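PDB 3VA7: KLLA0E08119p from Kluyveromyces lactis, which is the urea carboxylase part of a larger enzyme and probably carboxylates urea with bicarbonate and ATP, using biotin as the carboxyl carrier. Local coordinates for residues 842-856 with 888-901. Numbering follows the deposited sequence.
Sequences QAGDRYILVEYGELE and RSVLIEFDGSKINQ. With NA (sodium ion), chain K.
Arg888 is wrapped by the loop 853-856 at the end of an antiparallel strand pair. Its NE donates to Tyr852 O at 2.7 Å, while NH2 makes a weak bond to Gly853 O. Glu851 CB and Leu855 CA cover opposite faces of the guanidinium. CG lies between the backbone N and the carbonyl carbon (chi1 63°), and a bend at chi3 turns the guanidinium toward Tyr852 O and Gly853 O.

Strands 847-852 and 889-894 are neighbours in a five-stranded sheet of the carboxyltransferase domain. Ile848 and Val850 form hydrogen-bonded pairs with Ile892 and Val890. On this face Val850 CG2 meets Ile892 CD1 at 3.5 Å, and helix 901-912 covers Ile848, Ile892 and Phe894. On the other face Leu891 CD2 packs against Tyr847 CD2 at 3.4 Å.

Asp845, in the turn before strand 847-852, binds the sodium ion through OD2 at 2.0 Å. Glu764 also binds this ion. Water 1 donates to Asp845 O and Phe894 O and accepts from Gly896 N, tying the Gly844-Tyr847 turn to the end of strand 889-894. Water 2 joins Arg846 NH1 to Glu893 OE2. Gln842 NE2 hydrogen-bonds to Cys669 O. Gln842 OE1 accepts from Gln901 NE2 at 3.1 Å, nearly straight at 174°, with the acceptor in the Gln901 amide plane.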
loop_
_atom_site.group_PDB
_atom_site.type_symbol
_atom_site.label_atom_id
_atom_site.label_comp_id
_atom_site.label_asym_id
_atom_site.label_seq_id
_atom_site.Cartn_x
_atom_site.Cartn_y
_atom_site.Cartn_z
ATOM N N GLN A 842 -26.283 20.463 -11.359
ATOM C CA GLN A 842 -26.055 19.262 -12.049
ATOM C C GLN A 842 -24.545 19.049 -12.059
ATOM O O GLN A 842 -23.804 19.941 -12.460
ATOM C CB GLN A 842 -26.542 19.473 -13.476
ATOM C CG GLN A 842 -26.141 18.374 -14.438
ATOM C CD GLN A 842 -26.750 18.603 -15.807
ATOM O OE1 GLN A 842 -27.588 17.821 -16.281
ATOM N NE2 GLN A 842 -26.349 19.700 -16.438
ATOM N N ALA A 843 -24.086 17.869 -11.673
ATOM C CA ALA A 843 -22.644 17.628 -11.564
ATOM C C ALA A 843 -22.265 16.266 -12.089
ATOM O O ALA A 843 -21.841 15.385 -11.333
ATOM C CB ALA A 843 -22.182 17.795 -10.095
ATOM N N GLY A 844 -22.428 16.096 -13.380
ATOM C CA GLY A 844 -22.181 14.816 -13.994
ATOM C C GLY A 844 -23.434 13.984 -14.149
ATOM O O GLY A 844 -24.403 14.131 -13.450
ATOM N N ASP A 845 -23.405 13.159 -15.160
ATOM C CA ASP A 845 -24.271 12.013 -15.383
ATOM C C ASP A 845 -24.776 11.318 -14.032
ATOM O O ASP A 845 -25.834 10.695 -13.988
ATOM C CB ASP A 845 -23.305 11.116 -16.228
ATOM C CG ASP A 845 -23.952 9.937 -16.785
ATOM O OD1 ASP A 845 -24.162 9.925 -17.985
ATOM O OD2 ASP A 845 -24.260 8.944 -16.071
ATOM N N ARG A 846 -23.973 11.389 -12.958
ATOM C CA ARG A 846 -24.139 10.529 -11.760
ATOM C C ARG A 846 -24.396 11.279 -10.442
ATOM O O ARG A 846 -24.478 10.654 -9.372
ATOM C CB ARG A 846 -22.887 9.665 -11.513
ATOM C CG ARG A 846 -22.816 8.368 -12.298
ATOM C CD ARG A 846 -21.500 7.692 -12.169
ATOM N NE ARG A 846 -20.472 8.460 -12.869
ATOM C CZ ARG A 846 -19.184 8.104 -12.941
ATOM N NH1 ARG A 846 -18.761 6.976 -12.361
ATOM N NH2 ARG A 846 -18.342 8.846 -13.645
ATOM N N TYR A 847 -24.514 12.601 -10.485
ATOM C CA TYR A 847 -24.617 13.291 -9.225
ATOM C C TYR A 847 -25.248 14.623 -9.367
ATOM O O TYR A 847 -25.138 15.281 -10.425
ATOM C CB TYR A 847 -23.242 13.688 -8.690
ATOM C CG TYR A 847 -22.061 12.783 -8.847
ATOM C CD1 TYR A 847 -21.412 12.606 -10.107
ATOM C CD2 TYR A 847 -21.539 12.175 -7.716
ATOM C CE1 TYR A 847 -20.311 11.814 -10.216
ATOM C CE2 TYR A 847 -20.412 11.398 -7.793
ATOM C CZ TYR A 847 -19.790 11.231 -9.024
ATOM O OH TYR A 847 -18.692 10.434 -8.987
ATOM N N ILE A 848 -25.803 15.045 -8.236
ATOM C CA ILE A 848 -26.347 16.372 -8.067
ATOM C C ILE A 848 -25.580 16.966 -6.893
ATOM O O ILE A 848 -25.454 16.341 -5.849
ATOM C CB ILE A 848 -27.886 16.317 -7.717
ATOM C CG1 ILE A 848 -28.736 15.760 -8.911
ATOM C CG2 ILE A 848 -28.392 17.642 -7.239
ATOM C CD1 ILE A 848 -30.344 15.941 -8.733
ATOM N N LEU A 849 -25.040 18.159 -7.081
ATOM C CA LEU A 849 -24.389 18.855 -6.012
ATOM C C LEU A 849 -25.381 19.781 -5.283
ATOM O O LEU A 849 -25.984 20.646 -5.927
ATOM C CB LEU A 849 -23.229 19.646 -6.620
ATOM C CG LEU A 849 -22.338 20.464 -5.658
ATOM C CD1 LEU A 849 -21.506 19.568 -4.761
ATOM C CD2 LEU A 849 -21.433 21.457 -6.425
ATOM N N VAL A 850 -25.529 19.634 -3.966
ATOM C CA VAL A 850 -26.425 20.515 -3.163
ATOM C C VAL A 850 -25.565 21.549 -2.441
ATOM O O VAL A 850 -24.693 21.191 -1.626
ATOM C CB VAL A 850 -27.218 19.696 -2.060
ATOM C CG1 VAL A 850 -28.132 20.550 -1.266
ATOM C CG2 VAL A 850 -28.017 18.600 -2.656
ATOM N N GLU A 851 -25.787 22.821 -2.708
ATOM C CA GLU A 851 -24.985 23.875 -2.068
ATOM C C GLU A 851 -25.760 24.788 -1.108
ATOM O O GLU A 851 -26.701 25.461 -1.493
ATOM C CB GLU A 851 -24.333 24.746 -3.140
ATOM C CG GLU A 851 -23.298 24.034 -3.945
ATOM C CD GLU A 851 -22.751 24.961 -4.984
ATOM O OE1 GLU A 851 -23.438 25.958 -5.304
ATOM O OE2 GLU A 851 -21.645 24.699 -5.480
ATOM N N TYR A 852 -25.350 24.833 0.136
ATOM C CA TYR A 852 -25.992 25.744 1.082
ATOM C C TYR A 852 -25.431 27.174 1.175
ATOM O O TYR A 852 -24.216 27.411 1.106
ATOM C CB TYR A 852 -26.018 25.120 2.479
ATOM C CG TYR A 852 -26.923 23.916 2.591
ATOM C CD1 TYR A 852 -28.300 23.977 2.224
ATOM C CD2 TYR A 852 -26.437 22.734 3.056
ATOM C CE1 TYR A 852 -29.128 22.872 2.368
ATOM C CE2 TYR A 852 -27.262 21.635 3.195
ATOM C CZ TYR A 852 -28.589 21.701 2.854
ATOM O OH TYR A 852 -29.333 20.553 2.991
ATOM N N GLY A 853 -26.346 28.111 1.361
ATOM C CA GLY A 853 -26.037 29.451 1.776
ATOM C C GLY A 853 -25.597 30.297 0.622
ATOM O O GLY A 853 -25.654 29.857 -0.521
ATOM N N GLU A 854 -25.180 31.519 0.943
ATOM C CA GLU A 854 -24.339 32.309 0.070
ATOM C C GLU A 854 -22.898 31.741 0.168
ATOM O O GLU A 854 -22.637 30.803 0.949
ATOM C CB GLU A 854 -24.418 33.802 0.461
ATOM C CG GLU A 854 -25.864 34.388 0.516
ATOM C CD GLU A 854 -26.483 34.635 -0.870
ATOM O OE1 GLU A 854 -25.721 34.703 -1.861
ATOM O OE2 GLU A 854 -27.736 34.752 -0.978
ATOM N N LEU A 855 -21.988 32.253 -0.657
ATOM C CA LEU A 855 -20.610 31.710 -0.696
ATOM C C LEU A 855 -19.823 32.166 0.572
ATOM O O LEU A 855 -19.185 33.233 0.631
ATOM C CB LEU A 855 -19.892 31.990 -2.039
ATOM C CG LEU A 855 -20.607 31.736 -3.413
ATOM C CD1 LEU A 855 -19.700 32.049 -4.630
ATOM C CD2 LEU A 855 -21.278 30.336 -3.600
ATOM N N GLU A 856 -19.912 31.320 1.594
ATOM C CA GLU A 856 -19.774 31.746 2.967
ATOM C C GLU A 856 -19.719 30.508 3.870
ATOM O O GLU A 856 -20.379 29.472 3.591
ATOM C CB GLU A 856 -21.004 32.539 3.348
ATOM C CG GLU A 856 -20.865 33.321 4.600
ATOM C CD GLU A 856 -20.229 34.666 4.334
ATOM O OE1 GLU A 856 -20.319 35.535 5.245
ATOM O OE2 GLU A 856 -19.657 34.847 3.210
ATOM N N ARG A 888 -19.901 23.386 2.736
ATOM C CA ARG A 888 -21.232 23.961 2.790
ATOM C C ARG A 888 -22.153 23.259 1.738
ATOM O O ARG A 888 -23.145 23.814 1.275
ATOM C CB ARG A 888 -21.117 25.459 2.491
ATOM C CG ARG A 888 -20.586 25.723 1.109
ATOM C CD ARG A 888 -20.563 27.178 0.849
ATOM N NE ARG A 888 -21.717 27.666 0.094
ATOM C CZ ARG A 888 -21.783 27.740 -1.227
ATOM N NH1 ARG A 888 -20.798 27.325 -1.986
ATOM N NH2 ARG A 888 -22.867 28.237 -1.790
ATOM N N SER A 889 -21.789 22.038 1.371
ATOM C CA SER A 889 -22.416 21.346 0.290
ATOM C C SER A 889 -22.352 19.849 0.563
ATOM O O SER A 889 -21.692 19.390 1.524
ATOM C CB SER A 889 -21.682 21.663 -0.996
ATOM O OG SER A 889 -20.486 20.885 -0.958
ATOM N N VAL A 890 -23.042 19.078 -0.277
ATOM C CA VAL A 890 -22.923 17.623 -0.204
ATOM C C VAL A 890 -23.167 17.134 -1.578
ATOM O O VAL A 890 -24.017 17.660 -2.323
ATOM C CB VAL A 890 -23.953 16.938 0.809
ATOM C CG1 VAL A 890 -25.422 17.454 0.562
ATOM C CG2 VAL A 890 -23.888 15.381 0.745
ATOM N N LEU A 891 -22.414 16.137 -1.966
ATOM C CA LEU A 891 -22.587 15.673 -3.314
ATOM C C LEU A 891 -23.327 14.345 -3.230
ATOM O O LEU A 891 -22.969 13.478 -2.439
ATOM C CB LEU A 891 -21.230 15.556 -3.989
ATOM C CG LEU A 891 -21.267 14.972 -5.378
ATOM C CD1 LEU A 891 -21.773 16.010 -6.377
ATOM C CD2 LEU A 891 -19.914 14.421 -5.728
ATOM N N ILE A 892 -24.359 14.212 -4.045
ATOM C CA ILE A 892 -25.211 13.072 -4.007
ATOM C C ILE A 892 -25.066 12.272 -5.277
ATOM O O ILE A 892 -25.374 12.785 -6.378
ATOM C CB ILE A 892 -26.639 13.560 -3.879
ATOM C CG1 ILE A 892 -26.854 13.995 -2.447
ATOM C CG2 ILE A 892 -27.627 12.431 -4.179
ATOM C CD1 ILE A 892 -27.572 15.163 -2.337
ATOM N N GLU A 893 -24.583 11.037 -5.136
ATOM C CA GLU A 893 -24.381 10.189 -6.297
ATOM C C GLU A 893 -25.563 9.292 -6.432
ATOM O O GLU A 893 -26.024 8.691 -5.417
ATOM C CB GLU A 893 -23.097 9.345 -6.235
ATOM C CG GLU A 893 -22.769 8.627 -7.564
ATOM C CD GLU A 893 -21.588 7.626 -7.487
ATOM O OE1 GLU A 893 -20.854 7.605 -6.491
ATOM O OE2 GLU A 893 -21.399 6.816 -8.430
ATOM N N PHE A 894 -26.068 9.179 -7.665
ATOM C CA PHE A 894 -27.175 8.259 -7.889
ATOM C C PHE A 894 -26.963 7.243 -8.994
ATOM O O PHE A 894 -26.069 7.351 -9.858
ATOM C CB PHE A 894 -28.502 9.003 -8.087
ATOM C CG PHE A 894 -28.499 10.021 -9.248
ATOM C CD1 PHE A 894 -29.219 9.757 -10.432
ATOM C CD2 PHE A 894 -27.803 11.252 -9.134
ATOM C CE1 PHE A 894 -29.240 10.692 -11.487
ATOM C CE2 PHE A 894 -27.793 12.204 -10.183
ATOM C CZ PHE A 894 -28.509 11.921 -11.367
ATOM N N ASP A 895 -27.832 6.246 -8.936
ATOM C CA ASP A 895 -27.956 5.218 -9.945
ATOM C C ASP A 895 -29.188 5.536 -10.801
ATOM O O ASP A 895 -30.309 5.300 -10.391
ATOM C CB ASP A 895 -28.154 3.892 -9.230
ATOM C CG ASP A 895 -28.075 2.728 -10.156
ATOM O OD1 ASP A 895 -28.237 2.938 -11.399
ATOM O OD2 ASP A 895 -27.853 1.609 -9.631
ATOM N N GLY A 896 -28.951 6.056 -11.993
ATOM C CA GLY A 896 -29.983 6.451 -12.959
ATOM C C GLY A 896 -30.920 5.338 -13.422
ATOM O O GLY A 896 -32.043 5.595 -13.876
ATOM N N SER A 897 -30.460 4.103 -13.290
ATOM C CA SER A 897 -31.317 2.982 -13.547
ATOM C C SER A 897 -32.318 2.752 -12.379
ATOM O O SER A 897 -33.317 2.022 -12.554
ATOM C CB SER A 897 -30.474 1.738 -13.857
ATOM O OG SER A 897 -30.205 0.974 -12.704
ATOM N N LYS A 898 -32.074 3.389 -11.222
ATOM C CA LYS A 898 -32.997 3.279 -10.072
ATOM C C LYS A 898 -33.828 4.535 -9.758
ATOM O O LYS A 898 -34.971 4.406 -9.239
ATOM C CB LYS A 898 -32.318 2.783 -8.805
ATOM C CG LYS A 898 -31.472 1.507 -8.960
ATOM C CD LYS A 898 -31.609 0.717 -7.674
ATOM C CE LYS A 898 -30.369 -0.039 -7.315
ATOM N NZ LYS A 898 -30.044 -0.820 -8.492
ATOM N N ILE A 899 -33.321 5.715 -10.134
ATOM C CA ILE A 899 -33.972 6.993 -9.858
ATOM C C ILE A 899 -33.380 7.939 -10.857
ATOM O O ILE A 899 -32.189 7.866 -11.046
ATOM C CB ILE A 899 -33.658 7.478 -8.394
ATOM C CG1 ILE A 899 -34.332 8.816 -8.102
ATOM C CG2 ILE A 899 -32.136 7.578 -8.179
ATOM C CD1 ILE A 899 -34.384 9.180 -6.621
ATOM N N ASN A 900 -34.175 8.774 -11.534
ATOM C CA ASN A 900 -33.626 9.700 -12.529
ATOM C C ASN A 900 -33.338 11.042 -11.920
ATOM O O ASN A 900 -33.757 11.319 -10.796
ATOM C CB ASN A 900 -34.513 9.870 -13.776
ATOM C CG ASN A 900 -35.936 10.334 -13.448
ATOM O OD1 ASN A 900 -36.865 9.528 -13.513
ATOM N ND2 ASN A 900 -36.113 11.605 -13.069
ATOM N N GLN A 901 -32.657 11.889 -12.668
ATOM C CA GLN A 901 -32.268 13.183 -12.189
ATOM C C GLN A 901 -33.430 13.976 -11.613
ATOM O O GLN A 901 -33.333 14.529 -10.495
ATOM C CB GLN A 901 -31.606 13.977 -13.323
ATOM C CG GLN A 901 -30.734 15.083 -12.863
ATOM C CD GLN A 901 -30.261 15.967 -14.007
ATOM O OE1 GLN A 901 -31.068 16.550 -14.762
ATOM N NE2 GLN A 901 -28.931 16.096 -14.135
HETATM NA NA NA K . -24.722 6.969 -15.755
HETATM O O HOH W 1 -26.413 7.697 -13.070
HETATM O O HOH W 2 -19.752 5.299 -9.919
HETATM O O HOH W 3 -27.169 14.994 -12.474
HETATM O O HOH W 4 -18.004 9.218 -6.766
HETATM O O HOH W 5 -24.368 4.627 -14.019
#